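Local coordinates for glucose import ATP-binding protein GlcV (Sulfolobus solfataricus, PDB 1OXX) that powers glucose uptake as the ATP-hydrolysing subunit of an ABC transporter, coupling ATP hydrolysis to import of the sugar, at residues Y94-F100 / V133-P138; N102-L107 / A152-K157. The protein carries 1 engineered substitution. All coordinates share one frame; numbering follows the deposited sequence.

How the contacts relate
Both contacts use helix 99-104 of the ABC-ATPase domain, and their centres lie about 12 Å apart. Contact 1 holds the start of the helix and the turn before it against loop 133-138; it is partly buried, with exposed residues at its margin, and rests on backbone hydrogen bonds. Contact 2 takes the later part of the helix and the 3-10 turn after it, packs them on the end of helix 143-155, and is buried and mainly apolar, with no direct hydrogen bond between its segments. The two meet at Asn102, whose OD1 lies 2.8 Å from Tyr94 N, a probable hydrogen bond, and at Leu134, whose CD2 is 3.9 Å from Ile103 CD1.

Contact 1. Residues Y94-F100 / V133-P138; sequences YPNLTAF and VLNHFP
Ala99 and Phe100, at the start of helix 99-104, are bound through their backbone N-H groups to carbonyls of loop 133-138, a loop-to-helix contact. Ala99 N reaches His136 O at 2.8 Å, the nitrogen lying almost head-on to the carbonyl (164°). Phe100 N meets Leu134 O at 2.9 Å in the carbonyl plane, on a lone pair. His136 O also receives a CA-H...O contact from Thr98 CA (3.4 Å).

Side chains close the seam around these bonds. Leu134 lays CD2 against Phe100 CA (3.8 Å), while Thr98 CG2 touches Asn135 O. With CG beside its own backbone N (chi1 -72°), the Phe137 ring lies against the 94-97 turn: CD2 is 3.6 Å from Leu97 O, which sits at the ring edge, and the Asn96 amide runs alongside with its plane tilted 30°. Pro138 CD presses closely on Leu97 O (3.1 Å).

Thr98 is the N-cap: its OG1 caps a backbone N just beyond Phe100 while Glu101 OE1 takes the N-H of Thr98, a capping box. The loop carbonyls thus supplement a capped helix start, satisfying N-H groups of the first turn in the helical subdomain of an ABC-ATPase.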
ATOM      1  N   TYR A  94      24.210  -9.059   0.957  1.00  6.75           N
ATOM      2  CA  TYR A  94      25.073 -10.229   0.908  1.00  9.51           C
ATOM      3  C   TYR A  94      25.699 -10.368   2.285  1.00  6.82           C
ATOM      4  O   TYR A  94      26.390  -9.460   2.746  1.00  8.81           O
ATOM      5  CB  TYR A  94      26.177 -10.057  -0.131  1.00 13.65           C
ATOM      6  CG  TYR A  94      25.733 -10.265  -1.555  1.00 23.92           C
ATOM      7  CD1 TYR A  94      25.400  -9.188  -2.357  1.00 23.18           C
ATOM      8  CD2 TYR A  94      25.654 -11.542  -2.098  1.00 35.47           C
ATOM      9  CE1 TYR A  94      25.000  -9.373  -3.674  1.00 29.34           C
ATOM     10  CE2 TYR A  94      25.253 -11.740  -3.409  1.00 26.49           C
ATOM     11  CZ  TYR A  94      24.934 -10.653  -4.194  1.00 26.15           C
ATOM     12  OH  TYR A  94      24.535 -10.849  -5.499  1.00 24.53           O
ATOM     13  N   PRO A  95      25.453 -11.485   2.951  1.00  4.98           N
ATOM     14  CA  PRO A  95      25.882 -11.650   4.338  1.00  6.95           C
ATOM     15  C   PRO A  95      27.388 -11.633   4.547  1.00  7.46           C
ATOM     16  O   PRO A  95      27.818 -11.273   5.649  1.00  5.01           O
ATOM     17  CB  PRO A  95      25.280 -13.010   4.722  1.00  9.18           C
ATOM     18  CG  PRO A  95      25.115 -13.709   3.409  1.00 12.24           C
ATOM     19  CD  PRO A  95      24.699 -12.659   2.458  1.00  6.34           C
ATOM     20  N   ASN A  96      28.171 -12.042   3.550  1.00  3.81           N
ATOM     21  CA  ASN A  96      29.620 -12.073   3.694  1.00  5.93           C
ATOM     22  C   ASN A  96      30.349 -10.956   2.959  1.00  9.22           C
ATOM     23  O   ASN A  96      31.534 -11.075   2.618  1.00  9.40           O
ATOM     24  CB  ASN A  96      30.191 -13.415   3.273  1.00  6.12           C
ATOM     25  CG  ASN A  96      31.547 -13.654   3.876  1.00 11.71           C
ATOM     26  OD1 ASN A  96      31.857 -13.119   4.951  1.00  9.96           O
ATOM     27  ND2 ASN A  96      32.379 -14.442   3.196  1.00  8.54           N
ATOM     28  N   LEU A  97      29.630  -9.873   2.717  1.00  6.13           N
ATOM     29  CA  LEU A  97      30.238  -8.648   2.205  1.00  5.41           C
ATOM     30  C   LEU A  97      29.988  -7.591   3.282  1.00  4.35           C
ATOM     31  O   LEU A  97      28.924  -7.575   3.909  1.00  4.57           O
ATOM     32  CB  LEU A  97      29.617  -8.211   0.870  1.00  6.00           C
ATOM     33  CG  LEU A  97      29.960  -8.992  -0.411  1.00  9.47           C
ATOM     34  CD1 LEU A  97      29.383  -8.263  -1.619  1.00  9.30           C
ATOM     35  CD2 LEU A  97      31.458  -9.235  -0.562  1.00 19.61           C
ATOM     36  N   THR A  98      30.954  -6.710   3.517  1.00  4.06           N
ATOM     37  CA  THR A  98      30.724  -5.655   4.475  1.00  3.85           C
ATOM     38  C   THR A  98      29.693  -4.688   3.905  1.00  2.95           C
ATOM     39  O   THR A  98      29.316  -4.771   2.729  1.00  4.31           O
ATOM     40  CB  THR A  98      31.993  -4.859   4.747  1.00  3.52           C
ATOM     41  OG1 THR A  98      32.462  -4.289   3.508  1.00  5.23           O
ATOM     42  CG2 THR A  98      33.117  -5.741   5.253  1.00  5.45           C
ATOM     43  N   ALA A  99      29.250  -3.738   4.710  1.00  2.14           N
ATOM     44  CA  ALA A  99      28.330  -2.727   4.217  1.00  3.37           C
ATOM     45  C   ALA A  99      28.957  -2.005   3.013  1.00  3.06           C
ATOM     46  O   ALA A  99      28.293  -1.782   2.006  1.00  4.43           O
ATOM     47  CB  ALA A  99      27.961  -1.761   5.336  1.00  4.06           C
ATOM     48  N   PHE A 100      30.231  -1.629   3.104  1.00  3.18           N
ATOM     49  CA  PHE A 100      30.905  -0.971   1.994  1.00  5.01           C
ATOM     50  C   PHE A 100      30.831  -1.840   0.749  1.00  4.52           C
ATOM     51  O   PHE A 100      30.512  -1.373  -0.314  1.00  4.16           O
ATOM     52  CB  PHE A 100      32.393  -0.721   2.313  1.00  5.35           C
ATOM     53  CG  PHE A 100      33.156  -0.054   1.194  1.00  4.99           C
ATOM     54  CD1 PHE A 100      33.247   1.307   1.124  1.00  5.92           C
ATOM     55  CD2 PHE A 100      33.710  -0.795   0.175  1.00  4.85           C
ATOM     56  CE1 PHE A 100      33.928   1.921   0.092  1.00  9.89           C
ATOM     57  CE2 PHE A 100      34.388  -0.184  -0.853  1.00  4.91           C
ATOM     58  CZ  PHE A 100      34.489   1.175  -0.895  1.00  7.69           C
ATOM     59  N   VAL A 133      29.558   2.755   9.886  1.00  6.01           N
ATOM     60  CA  VAL A 133      29.460   1.301  10.013  1.00  6.59           C
ATOM     61  C   VAL A 133      29.798   0.574   8.694  1.00  2.95           C
ATOM     62  O   VAL A 133      29.420  -0.577   8.487  1.00  5.24           O
ATOM     63  CB  VAL A 133      28.071   0.874  10.528  1.00  4.85           C
ATOM     64  CG1 VAL A 133      27.857   1.364  11.970  1.00  7.47           C
ATOM     65  CG2 VAL A 133      26.964   1.402   9.662  1.00  6.24           C
ATOM     66  N   LEU A 134      30.497   1.246   7.791  1.00  4.12           N
ATOM     67  CA  LEU A 134      30.841   0.639   6.504  1.00  3.17           C
ATOM     68  C   LEU A 134      31.644  -0.643   6.612  1.00  4.64           C
ATOM     69  O   LEU A 134      31.559  -1.477   5.712  1.00  5.22           O
ATOM     70  CB  LEU A 134      31.565   1.645   5.598  1.00  5.37           C
ATOM     71  CG  LEU A 134      30.684   2.720   4.967  1.00  7.28           C
ATOM     72  CD1 LEU A 134      31.492   3.858   4.345  1.00  7.02           C
ATOM     73  CD2 LEU A 134      29.758   2.110   3.930  1.00  9.17           C
ATOM     74  N   ASN A 135      32.436  -0.816   7.672  1.00  4.34           N
ATOM     75  CA  ASN A 135      33.218  -2.034   7.812  1.00  5.40           C
ATOM     76  C   ASN A 135      32.471  -3.204   8.428  1.00  6.22           C
ATOM     77  O   ASN A 135      32.986  -4.314   8.466  1.00  6.58           O
ATOM     78  CB  ASN A 135      34.482  -1.747   8.617  1.00  9.33           C
ATOM     79  CG  ASN A 135      35.516  -1.014   7.809  1.00 18.64           C
ATOM     80  OD1 ASN A 135      36.545  -0.590   8.336  1.00 57.11           O
ATOM     81  ND2 ASN A 135      35.262  -0.872   6.516  1.00 26.10           N
ATOM     82  N   HIS A 136      31.244  -2.983   8.877  1.00  2.69           N
ATOM     83  CA  HIS A 136      30.464  -4.047   9.497  1.00  4.13           C
ATOM     84  C   HIS A 136      29.833  -4.991   8.474  1.00  4.76           C
ATOM     85  O   HIS A 136      29.429  -4.571   7.389  1.00  4.42           O
ATOM     86  CB  HIS A 136      29.308  -3.471  10.311  1.00  5.50           C
ATOM     87  CG  HIS A 136      29.720  -2.740  11.550  1.00  9.25           C
ATOM     88  ND1 HIS A 136      28.932  -2.689  12.680  1.00 16.18           N
ATOM     89  CD2 HIS A 136      30.818  -1.998  11.824  1.00 11.53           C
ATOM     90  CE1 HIS A 136      29.545  -1.972  13.608  1.00 10.15           C
ATOM     91  NE2 HIS A 136      30.689  -1.538  13.112  1.00 17.42           N
ATOM     92  N   PHE A 137      29.730  -6.263   8.840  1.00  3.91           N
ATOM     93  CA  PHE A 137      28.925  -7.192   8.056  1.00  3.47           C
ATOM     94  C   PHE A 137      27.471  -6.911   8.424  1.00  4.02           C
ATOM     95  O   PHE A 137      27.173  -6.390   9.509  1.00  5.03           O
ATOM     96  CB  PHE A 137      29.245  -8.652   8.387  1.00  2.66           C
ATOM     97  CG  PHE A 137      30.572  -9.114   7.870  1.00  3.11           C
ATOM     98  CD1 PHE A 137      31.588  -9.441   8.730  1.00  6.51           C
ATOM     99  CD2 PHE A 137      30.816  -9.192   6.512  1.00  5.02           C
ATOM    100  CE1 PHE A 137      32.814  -9.866   8.254  1.00  8.42           C
ATOM    101  CE2 PHE A 137      32.038  -9.603   6.028  1.00  6.55           C
ATOM    102  CZ  PHE A 137      33.037  -9.951   6.900  1.00  6.48           C
ATOM    103  N   PRO A 138      26.543  -7.234   7.542  1.00  3.23           N
ATOM    104  CA  PRO A 138      25.127  -6.985   7.824  1.00  4.10           C
ATOM    105  C   PRO A 138      24.608  -7.504   9.174  1.00  4.37           C
ATOM    106  O   PRO A 138      23.777  -6.852   9.805  1.00  5.66           O
ATOM    107  CB  PRO A 138      24.424  -7.702   6.665  1.00  4.71           C
ATOM    108  CG  PRO A 138      25.383  -7.501   5.526  1.00  5.31           C
ATOM    109  CD  PRO A 138      26.748  -7.727   6.164  1.00  4.92           C
TER

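Contact 2. Residues N102-L107 / A152-K157; sequences NIAFPL and ARALVK
Ile103, Pro106 and Leu107 meet Ala152 and Val156 in an apolar seam between the end of helix 99-104 and that of helix 143-155. The backbones come very near, Ile103 CA lying 4.3 Å from Arg153 CA. Ile103 divides its branches: CD1 rests on Ala152 CB (3.6 Å), while CG2 meets Val156 CG2 where the two side chains cross at a slant. Val156, with CG1 between its backbone N and carbonyl carbon (chi1 80°), puts that methyl near Pro106 CB (3.8 Å) and its other methyl against Leu107 CD1. Leu107 and Lys157 run past each other in opposite directions, Leu107 CD2 beside Lys157 CG.

Aliphatic carbons also lie on backbone carbonyls: Val156 CG1 is 3.5 Å from Ile103 O, and Arg153 CG is 3.7 Å from Asn102 O.

Among polar groups, Arg153 runs extended to CD, then turns at the CG-CD bond (58°), bringing NH1 and NH2 to the carbonyls of Ala92 and Trp91, with a cation-pi contact to Trp91. The Asn102 amide is taken up by residues 94-98, ND2 donating to Thr98 O. A water bridge from Pro106 O to Lys157 NZ is doubtful, Lys157 having two conformers.

Arg153 thereby ties this helix pair to residues shortly after Gln89, an inferred ATP-binding residue whose side chain is about 10 Å from that of Arg153, consistent with the Q-loop, which in ABC-ATPases leads into the helical subdomain.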
ATOM      1  N   ASN A 102      28.810  -4.222   0.027  1.00  3.55           N
ATOM      2  CA  ASN A 102      27.442  -4.352  -0.450  1.00  5.35           C
ATOM      3  C   ASN A 102      27.038  -3.138  -1.284  1.00  4.14           C
ATOM      4  O   ASN A 102      26.387  -3.275  -2.316  1.00  5.88           O
ATOM      5  CB  ASN A 102      26.474  -4.509   0.722  1.00  3.73           C
ATOM      6  CG  ASN A 102      26.178  -5.948   1.034  1.00  7.73           C
ATOM      7  OD1 ASN A 102      25.379  -6.595   0.336  1.00 12.15           O
ATOM      8  ND2 ASN A 102      26.815  -6.480   2.077  1.00  4.38           N
ATOM      9  N   ILE A 103      27.403  -1.946  -0.827  1.00  5.10           N
ATOM     10  CA  ILE A 103      27.048  -0.721  -1.526  1.00  3.93           C
ATOM     11  C   ILE A 103      27.861  -0.556  -2.814  1.00  7.36           C
ATOM     12  O   ILE A 103      27.352  -0.041  -3.817  1.00  7.84           O
ATOM     13  CB  ILE A 103      27.202   0.481  -0.597  1.00  5.86           C
ATOM     14  CG1 ILE A 103      26.280   0.339   0.622  1.00  6.05           C
ATOM     15  CG2 ILE A 103      26.912   1.786  -1.343  1.00  4.99           C
ATOM     16  CD1 ILE A 103      26.577   1.366   1.749  1.00  7.52           C
ATOM     17  N   ALA A 104      29.100  -1.022  -2.805  1.00  5.25           N
ATOM     18  CA  ALA A 104      29.969  -0.907  -3.970  1.00  5.02           C
ATOM     19  C   ALA A 104      29.629  -1.898  -5.067  1.00  6.11           C
ATOM     20  O   ALA A 104      29.975  -1.693  -6.237  1.00  8.69           O
ATOM     21  CB  ALA A 104      31.388  -1.118  -3.559  1.00  7.07           C
ATOM     22  N   PHE A 105      28.980  -2.992  -4.706  1.00  7.54           N
ATOM     23  CA  PHE A 105      28.729  -4.069  -5.652  1.00  8.80           C
ATOM     24  C   PHE A 105      28.155  -3.624  -7.003  1.00  6.14           C
ATOM     25  O   PHE A 105      28.650  -4.056  -8.040  1.00  9.71           O
ATOM     26  CB  PHE A 105      27.833  -5.134  -5.009  1.00 11.43           C
ATOM     27  CG  PHE A 105      27.759  -6.407  -5.802  1.00 19.16           C
ATOM     28  CD1 PHE A 105      28.830  -7.282  -5.825  1.00 21.38           C
ATOM     29  CD2 PHE A 105      26.637  -6.709  -6.534  1.00 21.61           C
ATOM     30  CE1 PHE A 105      28.769  -8.452  -6.562  1.00 31.86           C
ATOM     31  CE2 PHE A 105      26.568  -7.877  -7.271  1.00 23.96           C
ATOM     32  CZ  PHE A 105      27.639  -8.747  -7.280  1.00 26.81           C
ATOM     33  N   PRO A 106      27.129  -2.779  -7.018  1.00  6.07           N
ATOM     34  CA  PRO A 106      26.547  -2.370  -8.303  1.00  8.16           C
ATOM     35  C   PRO A 106      27.510  -1.590  -9.183  1.00  7.43           C
ATOM     36  O   PRO A 106      27.243  -1.444 -10.375  1.00 10.61           O
ATOM     37  CB  PRO A 106      25.370  -1.485  -7.887  1.00 10.30           C
ATOM     38  CG  PRO A 106      25.033  -1.934  -6.483  1.00  9.11           C
ATOM     39  CD  PRO A 106      26.389  -2.222  -5.874  1.00  6.82           C
ATOM     40  N   LEU A 107      28.605  -1.096  -8.620  1.00  8.43           N
ATOM     41  CA  LEU A 107      29.554  -0.282  -9.378  1.00  6.50           C
ATOM     42  C   LEU A 107      30.671  -1.087 -10.031  1.00 13.37           C
ATOM     43  O   LEU A 107      31.505  -0.522 -10.734  1.00 12.60           O
ATOM     44  CB  LEU A 107      30.195   0.750  -8.463  1.00  8.28           C
ATOM     45  CG  LEU A 107      29.259   1.725  -7.737  1.00  6.19           C
ATOM     46  CD1 LEU A 107      30.040   2.736  -6.922  1.00  8.19           C
ATOM     47  CD2 LEU A 107      28.385   2.426  -8.744  1.00  7.35           C
ATOM     48  N   ALA A 152      21.170   2.574   0.235  1.00  4.92           N
ATOM     49  CA  ALA A 152      22.395   3.084  -0.362  1.00  3.65           C
ATOM     50  C   ALA A 152      22.764   2.263  -1.585  1.00  4.09           C
ATOM     51  O   ALA A 152      23.200   2.809  -2.608  1.00  5.65           O
ATOM     52  CB  ALA A 152      23.511   3.025   0.674  1.00  3.68           C
ATOM     53  N   ARG A 153      22.660   0.947  -1.467  1.00  4.65           N
ATOM     54  CA  ARG A 153      22.920   0.067  -2.612  1.00  7.43           C
ATOM     55  C   ARG A 153      22.027   0.434  -3.805  1.00  6.40           C
ATOM     56  O   ARG A 153      22.476   0.470  -4.952  1.00  7.68           O
ATOM     57  CB  ARG A 153      22.710  -1.390  -2.208  1.00  6.61           C
ATOM     58  CG  ARG A 153      22.981  -2.350  -3.309  1.00  8.77           C
ATOM     59  CD  ARG A 153      22.798  -3.795  -2.918  1.00 13.04           C
ATOM     60  NE  ARG A 153      21.464  -4.065  -2.425  1.00 10.71           N
ATOM     61  CZ  ARG A 153      21.086  -5.219  -1.905  1.00 10.15           C
ATOM     62  NH1 ARG A 153      21.966  -6.208  -1.780  1.00  8.31           N
ATOM     63  NH2 ARG A 153      19.848  -5.374  -1.466  1.00  9.92           N
ATOM     64  N   ALA A 154      20.755   0.700  -3.532  1.00  3.39           N
ATOM     65  CA  ALA A 154      19.803   1.085  -4.580  1.00  4.64           C
ATOM     66  C   ALA A 154      20.102   2.427  -5.221  1.00  8.12           C
ATOM     67  O   ALA A 154      19.725   2.642  -6.374  1.00  8.47           O
ATOM     68  CB  ALA A 154      18.423   1.114  -4.017  1.00  7.65           C
ATOM     69  N   LEU A 155      20.766   3.325  -4.494  1.00  4.78           N
ATOM     70  CA  LEU A 155      20.991   4.709  -4.932  1.00  4.55           C
ATOM     71  C   LEU A 155      22.383   4.984  -5.482  1.00  4.27           C
ATOM     72  O   LEU A 155      22.669   6.057  -6.009  1.00  6.21           O
ATOM     73  CB  LEU A 155      20.753   5.643  -3.750  1.00  6.65           C
ATOM     74  CG  LEU A 155      19.337   5.630  -3.198  1.00  6.80           C
ATOM     75  CD1 LEU A 155      19.280   6.506  -1.960  1.00 10.86           C
ATOM     76  CD2 LEU A 155      18.356   6.101  -4.228  1.00  9.81           C
ATOM     77  N   VAL A 156      23.252   3.999  -5.359  1.00  5.68           N
ATOM     78  CA  VAL A 156      24.667   4.222  -5.655  1.00  4.39           C
ATOM     79  C   VAL A 156      24.989   4.592  -7.105  1.00  6.02           C
ATOM     80  O   VAL A 156      25.972   5.277  -7.358  1.00  7.61           O
ATOM     81  CB  VAL A 156      25.534   3.026  -5.157  1.00  5.83           C
ATOM     82  CG1 VAL A 156      25.482   1.867  -6.102  1.00  5.00           C
ATOM     83  CG2 VAL A 156      26.941   3.493  -4.936  1.00  7.81           C
ATOM     84  N   LYS A 157      24.166   4.141  -8.043  1.00  4.84           N
ATOM     85  CA  LYS A 157      24.347   4.479  -9.471  1.00  5.93           C
ATOM     86  C   LYS A 157      23.484   5.657  -9.942  1.00 14.92           C
ATOM     87  O   LYS A 157      23.270   5.840 -11.138  1.00 13.40           O
ATOM     88  CB  LYS A 157      24.021   3.284 -10.372  1.00  9.78           C
ATOM     89  CG  LYS A 157      24.948   2.074 -10.241  0.50  8.71           C
ATOM     90  CD  LYS A 157      24.682   1.042 -11.329  0.50 10.57           C
ATOM     91  CE  LYS A 157      23.336   0.355 -11.156  0.50  8.52           C
ATOM     92  NZ  LYS A 157      23.075  -0.652 -12.235  0.50 15.66           N
TER
HETATM   93  O   HOH W   1      25.211  -2.510 -11.781  1.00 30.02           O